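PDB 3KWK: putative NADH dehydrogenase/NAD(P)H nitroreductase from Bacteroides thetaiotaomicron VPI-5482, which binds flavin mononucleotide and is probably an FMN-dependent oxidoreductase of the nitroreductase type, acting on substrates not yet established. Local coordinates for residues E55-D66 / L78-C88. Numbering follows the deposited sequence. Where two conformers were deposited one is given.
Sequences EFVVVSDRAKLD and LTQARNAIIVC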
loop_
_atom_site.group_PDB
_atom_site.type_symbol
_atom_site.label_atom_id
_atom_site.label_comp_id
_atom_site.label_asym_id
_atom_site.label_seq_id
_atom_site.Cartn_x
_atom_site.Cartn_y
_atom_site.Cartn_z
ATOM N N GLU A 55 7.733 -12.055 0.625
ATOM C CA GLU A 55 7.808 -13.271 1.415
ATOM C C GLU A 55 7.129 -12.978 2.742
ATOM O O GLU A 55 7.408 -11.936 3.353
ATOM C CB GLU A 55 9.292 -13.681 1.627
ATOM C CG GLU A 55 10.089 -13.965 0.333
ATOM C CD GLU A 55 9.709 -15.256 -0.394
ATOM O OE1 GLU A 55 9.035 -16.148 0.157
ATOM O OE2 GLU A 55 10.094 -15.346 -1.585
ATOM N N PHE A 56 6.254 -13.887 3.209
ATOM C CA PHE A 56 5.534 -13.649 4.451
ATOM C C PHE A 56 5.889 -14.704 5.482
ATOM O O PHE A 56 5.862 -15.907 5.187
ATOM C CB PHE A 56 4.023 -13.706 4.202
ATOM C CG PHE A 56 3.579 -12.770 3.107
ATOM C CD1 PHE A 56 3.339 -11.431 3.392
ATOM C CD2 PHE A 56 3.490 -13.200 1.795
ATOM C CE1 PHE A 56 2.961 -10.549 2.389
ATOM C CE2 PHE A 56 3.141 -12.324 0.792
ATOM C CZ PHE A 56 2.870 -11.011 1.083
ATOM N N VAL A 57 6.218 -14.265 6.688
ATOM C CA VAL A 57 6.462 -15.208 7.799
ATOM C C VAL A 57 5.273 -15.045 8.743
ATOM O O VAL A 57 5.054 -13.988 9.298
ATOM C CB VAL A 57 7.792 -14.992 8.517
ATOM C CG1 VAL A 57 8.063 -16.054 9.602
ATOM C CG2 VAL A 57 8.970 -14.945 7.532
ATOM N N VAL A 58 4.524 -16.126 8.913
ATOM C CA VAL A 58 3.413 -16.170 9.849
ATOM C C VAL A 58 3.959 -16.688 11.155
ATOM O O VAL A 58 4.425 -17.811 11.201
ATOM C CB VAL A 58 2.291 -17.113 9.351
ATOM C CG1 VAL A 58 1.165 -17.160 10.425
ATOM C CG2 VAL A 58 1.833 -16.662 7.941
ATOM N N VAL A 59 3.950 -15.862 12.197
ATOM C CA VAL A 59 4.560 -16.226 13.467
ATOM C C VAL A 59 3.439 -16.514 14.484
ATOM O O VAL A 59 2.654 -15.615 14.816
ATOM C CB VAL A 59 5.502 -15.146 14.024
ATOM C CG1 VAL A 59 6.089 -15.574 15.382
ATOM C CG2 VAL A 59 6.679 -14.849 13.022
ATOM N N SER A 60 3.409 -17.744 14.983
ATOM C CA SER A 60 2.444 -18.173 15.996
ATOM C C SER A 60 3.122 -18.719 17.245
ATOM O O SER A 60 2.429 -19.154 18.192
ATOM C CB SER A 60 1.578 -19.273 15.401
ATOM O OG SER A 60 2.406 -20.339 14.965
ATOM N N ASP A 61 4.457 -18.796 17.231
ATOM C CA ASP A 61 5.233 -19.252 18.364
ATOM C C ASP A 61 5.308 -18.154 19.449
ATOM O O ASP A 61 5.877 -17.078 19.241
ATOM C CB ASP A 61 6.639 -19.653 17.928
ATOM C CG ASP A 61 7.464 -20.205 19.090
ATOM O OD1 ASP A 61 8.007 -19.425 19.902
ATOM O OD2 ASP A 61 7.533 -21.440 19.216
ATOM N N ARG A 62 4.714 -18.465 20.605
ATOM C CA ARG A 62 4.615 -17.565 21.747
ATOM C C ARG A 62 5.947 -17.015 22.132
ATOM O O ARG A 62 6.103 -15.823 22.375
ATOM C CB ARG A 62 4.014 -18.378 22.917
ATOM C CG ARG A 62 3.767 -17.585 24.193
ATOM C CD ARG A 62 2.583 -16.654 24.036
ATOM N NE ARG A 62 2.946 -15.342 23.521
ATOM C CZ ARG A 62 2.228 -14.634 22.659
ATOM N NH1 ARG A 62 1.112 -15.122 22.134
ATOM N NH2 ARG A 62 2.629 -13.429 22.295
ATOM N N ALA A 63 6.953 -17.878 22.229
ATOM C CA ALA A 63 8.285 -17.401 22.606
ATOM C C ALA A 63 8.916 -16.437 21.607
ATOM O O ALA A 63 9.581 -15.477 22.034
ATOM C CB ALA A 63 9.252 -18.606 22.892
ATOM N N LYS A 64 8.756 -16.686 20.296
ATOM C CA LYS A 64 9.323 -15.786 19.309
ATOM C C LYS A 64 8.607 -14.432 19.368
ATOM O O LYS A 64 9.206 -13.377 19.243
ATOM C CB LYS A 64 9.224 -16.296 17.852
ATOM C CG LYS A 64 10.236 -17.281 17.409
ATOM C CD LYS A 64 10.001 -17.633 15.929
ATOM C CE LYS A 64 10.782 -18.841 15.570
ATOM N NZ LYS A 64 12.084 -18.722 16.175
ATOM N N LEU A 65 7.291 -14.505 19.481
ATOM C CA LEU A 65 6.467 -13.298 19.547
ATOM C C LEU A 65 6.896 -12.419 20.732
ATOM O O LEU A 65 7.102 -11.209 20.591
ATOM C CB LEU A 65 4.995 -13.667 19.668
ATOM C CG LEU A 65 4.294 -14.200 18.404
ATOM C CD1 LEU A 65 2.901 -14.816 18.721
ATOM C CD2 LEU A 65 4.141 -13.151 17.282
ATOM N N ASP A 66 7.065 -13.055 21.883
ATOM C CA ASP A 66 7.447 -12.326 23.115
ATOM C C ASP A 66 8.895 -11.801 23.072
ATOM O O ASP A 66 9.209 -10.700 23.563
ATOM C CB ASP A 66 7.261 -13.262 24.312
ATOM C CG ASP A 66 5.769 -13.544 24.619
ATOM O OD1 ASP A 66 4.879 -12.875 24.056
ATOM O OD2 ASP A 66 5.506 -14.465 25.387
ATOM N N LEU A 78 2.897 -7.195 20.597
ATOM C CA LEU A 78 3.131 -8.611 20.280
ATOM C C LEU A 78 2.901 -9.568 21.471
ATOM O O LEU A 78 2.604 -10.719 21.243
ATOM C CB LEU A 78 4.550 -8.808 19.768
ATOM C CG LEU A 78 4.805 -8.355 18.320
ATOM C CD1 LEU A 78 6.312 -8.297 18.034
ATOM C CD2 LEU A 78 4.118 -9.332 17.344
ATOM N N THR A 79 3.061 -9.117 22.715
ATOM C CA THR A 79 2.879 -9.990 23.861
ATOM C C THR A 79 1.391 -10.315 24.042
ATOM O O THR A 79 1.042 -11.307 24.692
ATOM C CB THR A 79 3.463 -9.402 25.162
ATOM O OG1 THR A 79 2.778 -8.185 25.496
ATOM C CG2 THR A 79 4.981 -9.197 25.046
ATOM N N GLN A 80 0.500 -9.536 23.440
ATOM C CA GLN A 80 -0.928 -9.868 23.564
ATOM C C GLN A 80 -1.552 -10.362 22.275
ATOM O O GLN A 80 -2.753 -10.642 22.208
ATOM C CB GLN A 80 -1.722 -8.721 24.205
ATOM C CG GLN A 80 -1.671 -7.427 23.533
ATOM C CD GLN A 80 -2.530 -6.422 24.269
ATOM O OE1 GLN A 80 -3.708 -6.375 24.038
ATOM N NE2 GLN A 80 -1.928 -5.613 25.148
ATOM N N ALA A 81 -0.735 -10.497 21.233
ATOM C CA ALA A 81 -1.164 -11.047 19.967
ATOM C C ALA A 81 -0.903 -12.558 19.958
ATOM O O ALA A 81 0.141 -13.024 20.456
ATOM C CB ALA A 81 -0.357 -10.344 18.779
ATOM N N ARG A 82 -1.825 -13.332 19.401
ATOM C CA ARG A 82 -1.600 -14.771 19.170
ATOM C C ARG A 82 -0.727 -15.027 17.940
ATOM O O ARG A 82 -0.134 -16.072 17.829
ATOM C CB ARG A 82 -2.925 -15.508 18.902
ATOM C CG ARG A 82 -3.876 -15.621 20.013
ATOM C CD ARG A 82 -3.426 -16.654 21.027
ATOM N NE ARG A 82 -4.391 -16.646 22.088
ATOM C CZ ARG A 82 -5.398 -17.505 22.180
ATOM N NH1 ARG A 82 -5.529 -18.464 21.270
ATOM N NH2 ARG A 82 -6.233 -17.401 23.192
ATOM N N ASN A 83 -0.738 -14.092 16.985
ATOM C CA ASN A 83 -0.041 -14.245 15.729
ATOM C C ASN A 83 0.395 -12.884 15.159
ATOM O O ASN A 83 -0.169 -11.824 15.490
ATOM C CB ASN A 83 -0.941 -14.862 14.611
ATOM C CG ASN A 83 -1.682 -16.111 15.015
ATOM O OD1 ASN A 83 -1.163 -17.227 14.884
ATOM N ND2 ASN A 83 -2.896 -15.934 15.498
ATOM N N ALA A 84 1.378 -12.938 14.265
ATOM C CA ALA A 84 1.813 -11.762 13.506
ATOM C C ALA A 84 2.215 -12.224 12.126
ATOM O O ALA A 84 2.618 -13.389 11.968
ATOM C CB ALA A 84 3.013 -11.080 14.201
ATOM N N ILE A 85 2.011 -11.374 11.128
ATOM C CA ILE A 85 2.566 -11.617 9.796
ATOM C C ILE A 85 3.723 -10.659 9.603
ATOM O O ILE A 85 3.555 -9.437 9.784
ATOM C CB ILE A 85 1.525 -11.403 8.686
ATOM C CG1 ILE A 85 0.420 -12.467 8.824
ATOM C CG2 ILE A 85 2.182 -11.496 7.275
ATOM C CD1 ILE A 85 -0.785 -12.229 7.917
ATOM N N ILE A 86 4.885 -11.213 9.256
ATOM C CA ILE A 86 6.061 -10.429 8.949
ATOM C C ILE A 86 6.152 -10.295 7.442
ATOM O O ILE A 86 6.287 -11.299 6.743
ATOM C CB ILE A 86 7.327 -11.029 9.544
ATOM C CG1 ILE A 86 7.117 -11.306 11.038
ATOM C CG2 ILE A 86 8.525 -10.073 9.295
ATOM C CD1 ILE A 86 8.412 -11.612 11.762
ATOM N N VAL A 87 6.005 -9.079 6.936
ATOM C CA VAL A 87 6.063 -8.822 5.492
ATOM C C VAL A 87 7.494 -8.521 5.112
ATOM O O VAL A 87 8.085 -7.539 5.622
ATOM C CB VAL A 87 5.137 -7.656 5.035
ATOM C CG1 VAL A 87 5.262 -7.433 3.525
ATOM C CG2 VAL A 87 3.649 -7.881 5.526
ATOM N N CYS A 88 8.073 -9.338 4.245
ATOM C CA CYS A 88 9.457 -9.205 3.837
ATOM C C CYS A 88 9.535 -9.099 2.342
ATOM O O CYS A 88 8.628 -9.501 1.637
ATOM C CB CYS A 88 10.288 -10.430 4.235
ATOM S SG CYS A 88 10.173 -10.882 5.969
HETATM O O HOH W 1 2.714 -13.069 26.075
#
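Leu65, on the first turn of helix 62-71, pushes its forked end into a hollow formed by Leu78, Ala84 and the backbone of 81-83. Its CD2 branch meets Leu78 CD2 at 3.8 Å, the two leucines crossing at about a right angle, and also touches the Ala84 methyl; CD1 lies 3.4 Å from Arg82 O. In return, Leu78 CB packs against Leu65 O. Beside this plug Arg62 starts out with CG anti to the backbone N (chi1 -177°), then bends at chi2 and chi3, bringing its guanidinium edge-on to the 78-81 turn. NH1 and NH2 both donate to Ala81 O, at 2.9 and 3.1 Å, in the guanidinium plane, while NE and NH2 grip Asp66 OD1 side-on from one face of the carboxylate, the salt bridge closing at 2.9 Å between NH2 and OD1. A water bridges Asp66 OD1 to Thr79 O. A leucine in place of Arg62 would probably leave Ala81 O without these two donors and Asp66 without its charge mate, setting the carboxylate free to turn. Farther along, strands 55-59 and 83-88 form an antiparallel ladder, with Glu55, Val57 and Val59 in hydrogen-bonded pairs with Cys88, Ile86 and Ala84. On the face carrying these side chains, Ile86 CD1 reaches obliquely to Val59 CG2 (3.9 Å). On the reverse face the Phe56 ring lies beside Val87, its CE1 atom 4.0 Å from Val87 CG1, and touches Ile85 CG2. Helix 32-43 covers Phe56, Val58 and Ile85 through Leu39, whereas Met68 of helix 62-71 packs on Ile86 and Leu78. Strand 144-153 pairs with the far edge of 83-88, and beyond Phe56-Val58 a parallel strand of the second subunit carries the sheet across the dimer interface.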